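Local coordinates for cleavage stimulation factor 77 (Encephalitozoon cuniculi, PDB 2UY1), which probably binds mRNA and is likely to take part in the cleavage step that forms mRNA 3' ends, at residues Tyr71-Leu75 / Leu87-Tyr91. Residues are numbered along the deposited sequence; the frame is centred on the assembly and turned at random.
Unlike the reference sequence in segment 87-91: F88 (reference Tyr).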
# COMPACT_ATOMS: atom_id res chain seq x y z
N TYR B 71 2.61 26.55 55.35
CA TYR B 71 3.12 26.84 54.00
C TYR B 71 4.31 25.96 53.72
O TYR B 71 4.58 25.63 52.56
CB TYR B 71 3.53 28.30 53.87
CG TYR B 71 2.40 29.25 53.60
CD1 TYR B 71 2.09 29.63 52.31
CD2 TYR B 71 1.62 29.74 54.65
CE1 TYR B 71 1.05 30.49 52.05
CE2 TYR B 71 0.57 30.61 54.42
CZ TYR B 71 0.30 30.98 53.11
OH TYR B 71 -0.73 31.85 52.87
N GLU B 72 5.03 25.63 54.77
CA GLU B 72 6.08 24.60 54.74
C GLU B 72 5.53 23.22 54.43
O GLU B 72 6.16 22.49 53.69
CB GLU B 72 6.81 24.53 56.09
CG GLU B 72 7.49 25.84 56.54
CD GLU B 72 8.43 25.64 57.72
OE1 GLU B 72 8.03 24.97 58.70
OE2 GLU B 72 9.57 26.18 57.66
N PHE B 73 4.40 22.86 55.05
CA PHE B 73 3.67 21.58 54.79
C PHE B 73 3.18 21.46 53.34
O PHE B 73 3.34 20.41 52.72
CB PHE B 73 2.57 21.35 55.86
CG PHE B 73 1.71 20.11 55.64
CD1 PHE B 73 2.25 18.81 55.69
CD2 PHE B 73 0.31 20.25 55.44
CE1 PHE B 73 1.45 17.66 55.49
CE2 PHE B 73 -0.51 19.12 55.24
CZ PHE B 73 0.07 17.81 55.27
N THR B 74 2.64 22.56 52.80
CA THR B 74 2.26 22.71 51.40
C THR B 74 3.48 22.69 50.43
O THR B 74 3.45 21.99 49.42
CB THR B 74 1.36 24.00 51.19
OG1 THR B 74 0.24 23.97 52.10
CG2 THR B 74 0.84 24.15 49.77
N LEU B 75 4.53 23.45 50.75
CA LEU B 75 5.80 23.38 50.04
C LEU B 75 6.45 22.02 50.06
O LEU B 75 7.20 21.70 49.15
CB LEU B 75 6.80 24.45 50.49
CG LEU B 75 6.53 25.92 50.09
CD1 LEU B 75 7.50 26.84 50.80
CD2 LEU B 75 6.60 26.18 48.61
N LEU B 87 2.88 30.87 46.25
CA LEU B 87 3.08 30.06 47.44
C LEU B 87 4.45 30.36 48.09
O LEU B 87 4.50 30.53 49.29
CB LEU B 87 2.92 28.56 47.13
CG LEU B 87 3.11 27.53 48.25
CD1 LEU B 87 2.03 27.65 49.35
CD2 LEU B 87 3.12 26.16 47.64
N PHE B 88 5.52 30.45 47.28
CA PHE B 88 6.85 30.76 47.81
C PHE B 88 6.82 32.18 48.38
O PHE B 88 7.22 32.39 49.52
CB PHE B 88 7.98 30.53 46.78
CG PHE B 88 8.61 29.12 46.84
CD1 PHE B 88 8.43 28.21 45.81
CD2 PHE B 88 9.39 28.72 47.94
CE1 PHE B 88 9.04 26.92 45.84
CE2 PHE B 88 9.98 27.43 47.99
CZ PHE B 88 9.82 26.53 46.92
N LYS B 89 6.26 33.12 47.61
CA LYS B 89 6.02 34.52 48.06
C LYS B 89 5.33 34.63 49.42
O LYS B 89 5.88 35.26 50.33
CB LYS B 89 5.26 35.34 46.98
CG LYS B 89 4.91 36.80 47.37
CD LYS B 89 4.36 37.57 46.17
CE LYS B 89 4.26 39.08 46.45
NZ LYS B 89 5.40 39.91 45.88
N GLU B 90 4.15 34.05 49.57
CA GLU B 90 3.39 34.17 50.81
C GLU B 90 4.13 33.58 52.03
O GLU B 90 4.00 34.07 53.14
CB GLU B 90 2.02 33.50 50.67
CG GLU B 90 1.03 34.28 49.84
CD GLU B 90 -0.08 33.40 49.29
OE1 GLU B 90 -0.39 33.56 48.09
OE2 GLU B 90 -0.64 32.55 50.03
N TYR B 91 4.89 32.52 51.82
CA TYR B 91 5.60 31.82 52.89
C TYR B 91 6.65 32.67 53.64
O TYR B 91 7.28 33.58 53.07
CB TYR B 91 6.22 30.57 52.30
CG TYR B 91 7.24 29.88 53.15
CD1 TYR B 91 6.97 29.55 54.49
CD2 TYR B 91 8.47 29.49 52.61
CE1 TYR B 91 7.90 28.89 55.27
CE2 TYR B 91 9.42 28.81 53.39
CZ TYR B 91 9.13 28.51 54.72
OH TYR B 91 10.05 27.84 55.50
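Y71 reaches from helix 69-78 across to helix 85-90, and its side chain meets Y91, L87 and E90 in turn from CB to OH. CB lies 3.7 Å from CD1 of Y91, beside the point where the two backbones come nearest, with 5.7 Å between the CA atoms of Y71 and Y91. CG is close to the CA of Y91. Further out, Y71 CD1 packs on CD1 of L87 at 3.6 Å, and CE1 touches CB of E90. At the tip, Y71 OH donates a hydrogen bond to E90 OE2 (2.9 Å). That oxygen lies at the ring edge, near its plane, and accepts through its anti lone pair; the carboxylate stands almost upright to the ring, the planes 82° apart. The first torsion sets CG anti to the carbonyl carbon, which points the ring toward L87 and E90.

A second tyrosine-glutamate bond runs in the reverse sense: Y91 OH donates to the anti lone pair of E72 OE2 at 2.8 Å, with carboxylate and ring planes 45° apart. Each segment thus supplies one phenol donor and one carboxylate acceptor.

L75 fills the apolar side by splitting its branches. CD1 packs against CD2 of Y91 (3.4 Å), whereas CD2 sits over the face of F88, 3.5 Å from the ring centroid and 7° off its normal, a well-centred CH-pi contact. L75 CD2 also touches CD2 of L87, whose two methyls meet CG2 of T74.

Consecutive packed helices fit the all-helical, TPR-like Suppressor of forked family. Helix 47-57 packs against both segments: I54 touches Y71 and T74, W50 touches T74, and M51 touches L87.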